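Local atomic coordinates of sulfatase (Bacteroides fragilis CAG:558, PDB entry 6USS), a protein that probably hydrolyses sulfate esters as a calcium-dependent arylsulfatase of a gut bacterium, and is captured here with its catalytic site mutated. Residues F39-D48 against Y288-L299; E456-N464 against N474-V483. The protein carries 1 engineered substitution. All coordinates share one frame; numbering follows the deposited sequence.

In the fold
Contact 1 lies in the core and contact 2 nearer the surface, their centres about 34 Å apart. In contact 1, strand 35-41 of the large mixed sheet meets helix 283-308, and all the touching residues are buried; sulfur-rich apolar packing dominates, joined by a tyrosine-aspartate bond beside the calcium loop. Contact 2, later in the chain, joins strand 460-464, an outermost strand of the small four-stranded antiparallel sheet, to the loop and the start of helix 480-496. Hydrogen bonds do more of the work there: an asparagine side-chain amide and a peptide N-H meet the backbone of the strand's edge, with leucine packing alongside. The two share no element and do not touch.

Contact 1: F39-D48 against Y288-L299; sequences FMVDDMGWQD and YAALIEGMDKSL. With CA (calcium ion), chain C.
Phe39, Val41 and Met44 all pack on Met295, and Phe39 also on Leu299, in the apolar half of this buried contact. Leu299 CD1 sits over the Phe39 ring in a CH-pi contact, 4.1 Å from the ring centroid and only 12° off its normal. Met295 comes to the ring's edge instead, its SD 3.9 Å from Phe39 CE1 in a Met-aromatic contact, and Ser298 OG also lies at the edge while bonding outward to Thr236. The Met295 chain, bent at both chi2 and chi3, sets its CG against Val41 CG2 at 3.6 Å and carries its CE on to Met44 SD at 3.7 Å. Met44 reaches that methyl with a fully extended chain.

The polar half centres on Asp48. Tyr288 OH donates to Asp48 OD2 at 2.8 Å, ring and carboxylate planes standing 86° apart. The same oxygen takes the backbone N-H of Gly45 from the opposite face of the carboxylate, so two donors grip it: Gly45 N ties the side chain back across its own type I turn, and Tyr288 joins that turn to the helix. Ile292 packs on the turn's last residue, its CD1 3.7 Å from Asp48 CB.

A water links the helix to the metal loop, donating to Tyr288 OH and Asp43 O. Asp42 OD1 and Asp43 OD1 each bind calcium at 2.3 Å, alongside Asp322, Asn323 and the engineered Cys88; Asp43 OD2 pairs with Lys348.

Metal-binding aspartates just past a central strand's C-terminal end, with a helix packed on the sheet, are consistent with the alkaline-phosphatase-like fold of sulfatases. Strand 39-41 and the helical segment 288-299 run antiparallel, at 174°. Strand 35-41 lies between parallel strands 253-258 and 315-321, and helix 283-308 belongs to the connection between those two, with Met69 of helix 67-74 also packing on Met44, Met295 and Leu299.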
loop_
_atom_site.group_PDB
_atom_site.type_symbol
_atom_site.label_atom_id
_atom_site.label_comp_id
_atom_site.label_asym_id
_atom_site.label_seq_id
_atom_site.Cartn_x
_atom_site.Cartn_y
_atom_site.Cartn_z
ATOM N N PHE A 39 -18.841 -5.040 5.474
ATOM C CA PHE A 39 -19.389 -5.635 4.251
ATOM C C PHE A 39 -20.352 -4.595 3.688
ATOM O O PHE A 39 -21.408 -4.325 4.276
ATOM C CB PHE A 39 -20.054 -6.975 4.572
ATOM C CG PHE A 39 -20.544 -7.769 3.375
ATOM C CD1 PHE A 39 -21.778 -7.505 2.800
ATOM C CD2 PHE A 39 -19.809 -8.836 2.878
ATOM C CE1 PHE A 39 -22.251 -8.271 1.726
ATOM C CE2 PHE A 39 -20.274 -9.605 1.802
ATOM C CZ PHE A 39 -21.489 -9.320 1.226
ATOM N N MET A 40 -19.962 -3.984 2.567
ATOM C CA MET A 40 -20.670 -2.856 1.965
ATOM C C MET A 40 -21.219 -3.278 0.610
ATOM O O MET A 40 -20.450 -3.638 -0.294
ATOM C CB MET A 40 -19.751 -1.640 1.803
ATOM C CG MET A 40 -20.431 -0.423 1.201
ATOM S SD MET A 40 -21.566 0.457 2.312
ATOM C CE MET A 40 -20.440 0.894 3.633
ATOM N N VAL A 41 -22.540 -3.213 0.465
ATOM C CA VAL A 41 -23.201 -3.490 -0.804
ATOM C C VAL A 41 -23.478 -2.171 -1.505
ATOM O O VAL A 41 -23.712 -1.141 -0.866
ATOM C CB VAL A 41 -24.497 -4.290 -0.584
ATOM C CG1 VAL A 41 -25.054 -4.750 -1.902
ATOM C CG2 VAL A 41 -24.222 -5.466 0.339
ATOM N N ASP A 42 -23.441 -2.194 -2.831
ATOM C CA ASP A 42 -23.654 -1.000 -3.643
ATOM C C ASP A 42 -25.110 -0.890 -4.100
ATOM O O ASP A 42 -25.678 -1.855 -4.617
ATOM C CB ASP A 42 -22.738 -1.019 -4.863
ATOM C CG ASP A 42 -22.640 0.322 -5.511
ATOM O OD1 ASP A 42 -22.806 1.317 -4.772
ATOM O OD2 ASP A 42 -22.402 0.395 -6.739
ATOM N N ASP A 43 -25.703 0.296 -3.928
ATOM C CA ASP A 43 -27.040 0.590 -4.451
ATOM C C ASP A 43 -28.098 -0.394 -3.953
ATOM O O ASP A 43 -29.081 -0.661 -4.649
ATOM C CB ASP A 43 -27.057 0.610 -5.989
ATOM C CG ASP A 43 -26.210 1.728 -6.580
ATOM O OD1 ASP A 43 -25.789 2.607 -5.797
ATOM O OD2 ASP A 43 -25.972 1.721 -7.819
ATOM N N MET A 44 -27.917 -0.948 -2.756
ATOM C CA MET A 44 -28.885 -1.875 -2.183
ATOM C C MET A 44 -29.929 -1.105 -1.365
ATOM O O MET A 44 -29.576 -0.297 -0.501
ATOM C CB MET A 44 -28.164 -2.916 -1.323
ATOM C CG MET A 44 -29.079 -3.893 -0.588
ATOM S SD MET A 44 -28.225 -5.015 0.542
ATOM C CE MET A 44 -29.605 -5.945 1.224
ATOM N N GLY A 45 -31.230 -1.360 -1.638
ATOM C CA GLY A 45 -32.289 -0.651 -0.948
ATOM C C GLY A 45 -32.652 -1.238 0.425
ATOM O O GLY A 45 -32.334 -2.378 0.764
ATOM N N TRP A 46 -33.357 -0.421 1.215
ATOM C CA TRP A 46 -33.861 -0.844 2.518
ATOM C C TRP A 46 -34.675 -2.131 2.473
ATOM O O TRP A 46 -34.848 -2.780 3.516
ATOM C CB TRP A 46 -34.744 0.249 3.099
ATOM C CG TRP A 46 -34.897 0.241 4.596
ATOM C CD1 TRP A 46 -33.895 0.227 5.530
ATOM C CD2 TRP A 46 -36.131 0.314 5.332
ATOM N NE1 TRP A 46 -34.432 0.280 6.799
ATOM C CE2 TRP A 46 -35.800 0.319 6.706
ATOM C CE3 TRP A 46 -37.479 0.355 4.963
ATOM C CZ2 TRP A 46 -36.770 0.375 7.714
ATOM C CZ3 TRP A 46 -38.446 0.409 5.966
ATOM C CH2 TRP A 46 -38.082 0.429 7.326
ATOM N N GLN A 47 -35.212 -2.503 1.311
ATOM C CA GLN A 47 -36.078 -3.669 1.214
ATOM C C GLN A 47 -35.566 -4.691 0.209
ATOM O O GLN A 47 -36.329 -5.580 -0.191
ATOM C CB GLN A 47 -37.500 -3.233 0.847
ATOM C CG GLN A 47 -38.228 -2.458 1.950
ATOM C CD GLN A 47 -38.862 -3.380 2.971
ATOM O OE1 GLN A 47 -39.116 -4.543 2.679
ATOM N NE2 GLN A 47 -39.144 -2.858 4.168
ATOM N N ASP A 48 -34.305 -4.588 -0.212
ATOM C CA ASP A 48 -33.708 -5.522 -1.170
ATOM C C ASP A 48 -33.104 -6.739 -0.471
ATOM O O ASP A 48 -31.951 -7.107 -0.682
ATOM C CB ASP A 48 -32.669 -4.795 -2.012
ATOM C CG ASP A 48 -33.288 -3.721 -2.879
ATOM O OD1 ASP A 48 -34.534 -3.732 -3.044
ATOM O OD2 ASP A 48 -32.532 -2.860 -3.384
ATOM N N TYR A 288 -32.617 -8.972 -10.781
ATOM C CA TYR A 288 -32.306 -8.224 -9.568
ATOM C C TYR A 288 -32.225 -9.162 -8.369
ATOM O O TYR A 288 -31.234 -9.159 -7.628
ATOM C CB TYR A 288 -33.345 -7.119 -9.334
ATOM C CG TYR A 288 -32.875 -5.963 -8.450
ATOM C CD1 TYR A 288 -31.846 -5.109 -8.858
ATOM C CD2 TYR A 288 -33.474 -5.712 -7.217
ATOM C CE1 TYR A 288 -31.418 -4.042 -8.049
ATOM C CE2 TYR A 288 -33.057 -4.654 -6.410
ATOM C CZ TYR A 288 -32.026 -3.826 -6.831
ATOM O OH TYR A 288 -31.620 -2.785 -6.028
ATOM N N ALA A 289 -33.254 -9.993 -8.179
ATOM C CA ALA A 289 -33.263 -10.962 -7.085
ATOM C C ALA A 289 -32.010 -11.826 -7.089
ATOM O O ALA A 289 -31.465 -12.152 -6.025
ATOM C CB ALA A 289 -34.506 -11.847 -7.184
ATOM N N ALA A 290 -31.535 -12.197 -8.283
ATOM C CA ALA A 290 -30.355 -13.038 -8.387
ATOM C C ALA A 290 -29.092 -12.281 -7.973
ATOM O O ALA A 290 -28.199 -12.860 -7.341
ATOM C CB ALA A 290 -30.241 -13.592 -9.806
ATOM N N LEU A 291 -29.003 -10.982 -8.296
ATOM C CA LEU A 291 -27.893 -10.174 -7.788
ATOM C C LEU A 291 -27.917 -10.119 -6.267
ATOM O O LEU A 291 -26.875 -10.244 -5.615
ATOM C CB LEU A 291 -27.951 -8.757 -8.351
ATOM C CG LEU A 291 -27.587 -8.579 -9.816
ATOM C CD1 LEU A 291 -27.248 -7.096 -10.145
ATOM C CD2 LEU A 291 -26.447 -9.517 -10.159
ATOM N N ILE A 292 -29.111 -9.941 -5.692
ATOM C CA ILE A 292 -29.261 -9.852 -4.243
ATOM C C ILE A 292 -28.805 -11.145 -3.585
ATOM O O ILE A 292 -28.133 -11.124 -2.549
ATOM C CB ILE A 292 -30.719 -9.504 -3.885
ATOM C CG1 ILE A 292 -31.000 -8.017 -4.159
ATOM C CG2 ILE A 292 -31.040 -9.881 -2.451
ATOM C CD1 ILE A 292 -32.475 -7.678 -4.245
ATOM N N GLU A 293 -29.127 -12.287 -4.192
ATOM C CA GLU A 293 -28.815 -13.555 -3.552
ATOM C C GLU A 293 -27.337 -13.894 -3.660
ATOM O O GLU A 293 -26.780 -14.509 -2.748
ATOM C CB GLU A 293 -29.665 -14.685 -4.141
ATOM C CG GLU A 293 -29.721 -15.906 -3.205
ATOM C CD GLU A 293 -30.347 -17.163 -3.817
ATOM O OE1 GLU A 293 -31.125 -17.058 -4.791
ATOM O OE2 GLU A 293 -30.063 -18.267 -3.290
ATOM N N GLY A 294 -26.689 -13.498 -4.753
ATOM C CA GLY A 294 -25.264 -13.750 -4.883
ATOM C C GLY A 294 -24.447 -12.874 -3.952
ATOM O O GLY A 294 -23.408 -13.299 -3.440
ATOM N N MET A 295 -24.903 -11.640 -3.720
ATOM C CA MET A 295 -24.336 -10.839 -2.643
ATOM C C MET A 295 -24.443 -11.586 -1.322
ATOM O O MET A 295 -23.466 -11.704 -0.578
ATOM C CB MET A 295 -25.051 -9.488 -2.561
ATOM C CG MET A 295 -24.670 -8.655 -1.341
ATOM S SD MET A 295 -25.674 -9.021 0.122
ATOM C CE MET A 295 -27.282 -8.467 -0.410
ATOM N N ASP A 296 -25.634 -12.107 -1.020
ATOM C CA ASP A 296 -25.853 -12.801 0.241
ATOM C C ASP A 296 -25.030 -14.088 0.335
ATOM O O ASP A 296 -24.626 -14.486 1.438
ATOM C CB ASP A 296 -27.343 -13.096 0.413
ATOM C CG ASP A 296 -27.669 -13.671 1.790
ATOM O OD1 ASP A 296 -27.865 -12.874 2.748
ATOM O OD2 ASP A 296 -27.741 -14.913 1.915
ATOM N N LYS A 297 -24.782 -14.759 -0.799
ATOM C CA LYS A 297 -23.921 -15.936 -0.780
ATOM C C LYS A 297 -22.511 -15.557 -0.375
ATOM O O LYS A 297 -21.843 -16.295 0.361
ATOM C CB LYS A 297 -23.907 -16.614 -2.148
ATOM C CG LYS A 297 -22.939 -17.786 -2.253
ATOM C CD LYS A 297 -22.812 -18.263 -3.704
ATOM C CE LYS A 297 -21.892 -19.481 -3.844
ATOM N NZ LYS A 297 -20.502 -19.243 -3.392
ATOM N N SER A 298 -22.046 -14.398 -0.850
ATOM C CA SER A 298 -20.741 -13.896 -0.439
ATOM C C SER A 298 -20.688 -13.678 1.078
ATOM O O SER A 298 -19.717 -14.076 1.741
ATOM C CB SER A 298 -20.426 -12.613 -1.210
ATOM O OG SER A 298 -19.244 -11.982 -0.741
ATOM N N LEU A 299 -21.736 -13.055 1.646
ATOM C CA LEU A 299 -21.778 -12.834 3.089
ATOM C C LEU A 299 -21.705 -14.156 3.835
ATOM O O LEU A 299 -20.943 -14.302 4.798
ATOM C CB LEU A 299 -23.042 -12.075 3.479
ATOM C CG LEU A 299 -23.253 -11.825 4.983
ATOM C CD1 LEU A 299 -22.338 -10.722 5.519
ATOM C CD2 LEU A 299 -24.690 -11.501 5.273
HETATM CA CA CA C . -23.882 3.346 -4.787
HETATM O O HOH W 1 -30.260 -0.689 -7.056
#

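Contact 2: E456-N464 against N474-V483; sequences ENGKKELFN and NLAAQHPDIV
With chi1 at 180°, Asn474 swings its amide away from its own backbone N and against the strand at Lys460 to Leu462, while Leu462, likewise anti, lays its methyls against Ile482 and Val483. The amide makes an Asx turn: Asn474 OD1 accepts Ala476 N two residues on, at 3.0 Å. From the opposite face of the amide, Leu462 N reaches the same OD1 at 2.9 Å, nearly straight at 169°. Asn474 ND2 adds a weak bond to Lys460 O, so one amide touches the backbone of both Lys460 and Leu462, the first only weakly.

Strand 460-464 is an outermost strand of the chain's four-stranded antiparallel sheet. Glu461 and Phe463 bond through their backbones to strand 449-454, whereas Leu462 turns both its N and O to the 474-483 segment: Leu475 N donates to Leu462 O at 2.8 Å and 176°, in the carbonyl plane.

Beyond the turn, His479 takes the N-cap position of helix 480-496. Leu462 CD2 packs against this start, 3.8 Å from His479 CB and 3.7 Å from Ile482 CG2. Trp449 of the adjacent strand touches Leu462 and Ile482 and meets the His479 ring. Lys460 runs past the helix to bond Pro514 O with its NZ; on the way, its CD lies 3.6 Å from Val483 CG1.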
loop_
_atom_site.group_PDB
_atom_site.type_symbol
_atom_site.label_atom_id
_atom_site.label_comp_id
_atom_site.label_asym_id
_atom_site.label_seq_id
_atom_site.Cartn_x
_atom_site.Cartn_y
_atom_site.Cartn_z
ATOM N N GLU A 456 -33.811 24.475 -6.706
ATOM C CA GLU A 456 -34.216 24.908 -8.039
ATOM C C GLU A 456 -35.363 25.914 -7.983
ATOM O O GLU A 456 -35.427 26.818 -8.826
ATOM C CB GLU A 456 -34.585 23.704 -8.920
ATOM C CG GLU A 456 -34.475 23.994 -10.430
ATOM C CD GLU A 456 -34.946 22.843 -11.331
ATOM O OE1 GLU A 456 -34.829 21.661 -10.919
ATOM O OE2 GLU A 456 -35.413 23.129 -12.467
ATOM N N ASN A 457 -36.261 25.798 -6.997
ATOM C CA ASN A 457 -37.348 26.762 -6.900
ATOM C C ASN A 457 -37.689 27.150 -5.467
ATOM O O ASN A 457 -38.746 27.747 -5.253
ATOM C CB ASN A 457 -38.601 26.217 -7.584
ATOM C CG ASN A 457 -39.124 24.955 -6.913
ATOM O OD1 ASN A 457 -38.459 24.385 -6.040
ATOM N ND2 ASN A 457 -40.321 24.517 -7.312
ATOM N N GLY A 458 -36.847 26.820 -4.483
ATOM C CA GLY A 458 -37.101 27.186 -3.097
ATOM C C GLY A 458 -38.210 26.417 -2.409
ATOM O O GLY A 458 -38.605 26.782 -1.295
ATOM N N LYS A 459 -38.744 25.378 -3.046
ATOM C CA LYS A 459 -39.792 24.576 -2.436
ATOM C C LYS A 459 -39.263 23.902 -1.173
ATOM O O LYS A 459 -38.114 23.451 -1.130
ATOM C CB LYS A 459 -40.285 23.536 -3.453
ATOM C CG LYS A 459 -41.267 22.506 -2.934
ATOM C CD LYS A 459 -42.708 23.038 -2.969
ATOM C CE LYS A 459 -43.703 22.030 -2.361
ATOM N NZ LYS A 459 -44.889 22.722 -1.759
ATOM N N LYS A 460 -40.097 23.846 -0.134
ATOM C CA LYS A 460 -39.757 23.142 1.095
ATOM C C LYS A 460 -40.798 22.066 1.388
ATOM O O LYS A 460 -41.993 22.265 1.155
ATOM C CB LYS A 460 -39.639 24.119 2.274
ATOM C CG LYS A 460 -38.487 25.138 2.135
ATOM C CD LYS A 460 -38.355 26.014 3.392
ATOM C CE LYS A 460 -37.161 26.958 3.316
ATOM N NZ LYS A 460 -37.412 28.258 4.004
ATOM N N GLU A 461 -40.331 20.906 1.864
ATOM C CA GLU A 461 -41.189 19.791 2.261
ATOM C C GLU A 461 -40.826 19.365 3.677
ATOM O O GLU A 461 -39.642 19.234 4.015
ATOM C CB GLU A 461 -41.055 18.595 1.307
ATOM C CG GLU A 461 -41.601 18.857 -0.076
ATOM C CD GLU A 461 -41.508 17.652 -0.999
ATOM O OE1 GLU A 461 -40.618 16.797 -0.793
ATOM O OE2 GLU A 461 -42.327 17.566 -1.945
ATOM N N LEU A 462 -41.842 19.181 4.515
ATOM C CA LEU A 462 -41.643 18.795 5.904
ATOM C C LEU A 462 -42.404 17.503 6.138
ATOM O O LEU A 462 -43.610 17.439 5.883
ATOM C CB LEU A 462 -42.122 19.898 6.850
ATOM C CG LEU A 462 -42.026 19.586 8.348
ATOM C CD1 LEU A 462 -40.590 19.550 8.755
ATOM C CD2 LEU A 462 -42.756 20.616 9.171
ATOM N N PHE A 463 -41.706 16.469 6.596
ATOM C CA PHE A 463 -42.345 15.183 6.837
ATOM C C PHE A 463 -42.090 14.732 8.263
ATOM O O PHE A 463 -40.994 14.923 8.805
ATOM C CB PHE A 463 -41.851 14.095 5.871
ATOM C CG PHE A 463 -42.087 14.411 4.408
ATOM C CD1 PHE A 463 -43.335 14.222 3.832
ATOM C CD2 PHE A 463 -41.052 14.880 3.609
ATOM C CE1 PHE A 463 -43.549 14.510 2.488
ATOM C CE2 PHE A 463 -41.254 15.163 2.265
ATOM C CZ PHE A 463 -42.501 14.982 1.704
ATOM N N ASN A 464 -43.109 14.132 8.857
ATOM C CA ASN A 464 -42.976 13.399 10.109
ATOM C C ASN A 464 -42.654 11.960 9.742
ATOM O O ASN A 464 -43.553 11.175 9.440
ATOM C CB ASN A 464 -44.256 13.477 10.933
ATOM C CG ASN A 464 -44.022 13.124 12.382
ATOM O OD1 ASN A 464 -43.714 11.977 12.717
ATOM N ND2 ASN A 464 -44.149 14.112 13.253
ATOM N N ASN A 474 -46.711 16.253 2.914
ATOM C CA ASN A 474 -45.955 17.455 3.241
ATOM C C ASN A 474 -46.729 18.284 4.262
ATOM O O ASN A 474 -47.849 18.730 3.992
ATOM C CB ASN A 474 -45.708 18.245 1.958
ATOM C CG ASN A 474 -44.939 19.524 2.180
ATOM O OD1 ASN A 474 -44.426 19.783 3.273
ATOM N ND2 ASN A 474 -44.831 20.327 1.128
ATOM N N LEU A 475 -46.136 18.488 5.437
ATOM C CA LEU A 475 -46.774 19.200 6.538
ATOM C C LEU A 475 -46.164 20.579 6.772
ATOM O O LEU A 475 -46.287 21.125 7.873
ATOM C CB LEU A 475 -46.692 18.373 7.821
ATOM C CG LEU A 475 -47.473 17.064 7.894
ATOM C CD1 LEU A 475 -46.920 16.213 9.006
ATOM C CD2 LEU A 475 -48.937 17.346 8.125
ATOM N N ALA A 476 -45.499 21.147 5.764
ATOM C CA ALA A 476 -44.908 22.475 5.908
ATOM C C ALA A 476 -45.961 23.517 6.288
ATOM O O ALA A 476 -45.772 24.293 7.231
ATOM C CB ALA A 476 -44.192 22.873 4.609
ATOM N N ALA A 477 -47.084 23.541 5.566
ATOM C CA ALA A 477 -48.130 24.517 5.846
ATOM C C ALA A 477 -48.659 24.374 7.269
ATOM O O ALA A 477 -48.984 25.370 7.927
ATOM C CB ALA A 477 -49.259 24.365 4.829
ATOM N N GLN A 478 -48.742 23.140 7.760
ATOM C CA GLN A 478 -49.273 22.867 9.090
ATOM C C GLN A 478 -48.322 23.270 10.218
ATOM O O GLN A 478 -48.764 23.382 11.368
ATOM C CB GLN A 478 -49.597 21.372 9.213
ATOM C CG GLN A 478 -51.035 21.009 8.895
ATOM C CD GLN A 478 -51.921 21.051 10.130
ATOM O OE1 GLN A 478 -51.440 20.909 11.262
ATOM N NE2 GLN A 478 -53.220 21.245 9.923
ATOM N N HIS A 479 -47.029 23.457 9.932
ATOM C CA HIS A 479 -46.028 23.701 10.975
ATOM C C HIS A 479 -45.018 24.739 10.509
ATOM O O HIS A 479 -43.822 24.461 10.377
ATOM C CB HIS A 479 -45.336 22.402 11.365
ATOM C CG HIS A 479 -46.242 21.436 12.051
ATOM N ND1 HIS A 479 -46.891 20.423 11.380
ATOM C CD2 HIS A 479 -46.619 21.337 13.346
ATOM C CE1 HIS A 479 -47.623 19.732 12.235
ATOM N NE2 HIS A 479 -47.476 20.266 13.434
ATOM N N PRO A 480 -45.470 25.969 10.276
ATOM C CA PRO A 480 -44.526 27.006 9.827
ATOM C C PRO A 480 -43.432 27.267 10.844
ATOM O O PRO A 480 -42.292 27.563 10.466
ATOM C CB PRO A 480 -45.433 28.226 9.619
ATOM C CG PRO A 480 -46.613 27.986 10.560
ATOM C CD PRO A 480 -46.806 26.505 10.613
ATOM N N ASP A 481 -43.771 27.168 12.137
ATOM C CA ASP A 481 -42.784 27.238 13.211
ATOM C C ASP A 481 -41.609 26.301 12.935
ATOM O O ASP A 481 -40.439 26.703 12.998
ATOM C CB ASP A 481 -43.458 26.911 14.562
ATOM C CG ASP A 481 -44.514 25.724 14.481
ATOM O OD1 ASP A 481 -45.324 25.659 13.518
ATOM O OD2 ASP A 481 -44.563 24.867 15.412
ATOM N N ILE A 482 -41.914 25.047 12.594
ATOM C CA ILE A 482 -40.878 24.043 12.405
ATOM C C ILE A 482 -40.025 24.374 11.189
ATOM O O ILE A 482 -38.787 24.375 11.259
ATOM C CB ILE A 482 -41.514 22.657 12.261
ATOM C CG1 ILE A 482 -42.227 22.280 13.562
ATOM C CG2 ILE A 482 -40.457 21.651 11.867
ATOM C CD1 ILE A 482 -42.895 20.923 13.537
ATOM N N VAL A 483 -40.685 24.646 10.055
ATOM C CA VAL A 483 -39.990 24.890 8.793
ATOM C C VAL A 483 -38.923 25.958 8.974
ATOM O O VAL A 483 -37.779 25.811 8.520
ATOM C CB VAL A 483 -41.006 25.270 7.697
ATOM C CG1 VAL A 483 -40.295 25.677 6.424
ATOM C CG2 VAL A 483 -41.954 24.105 7.417
#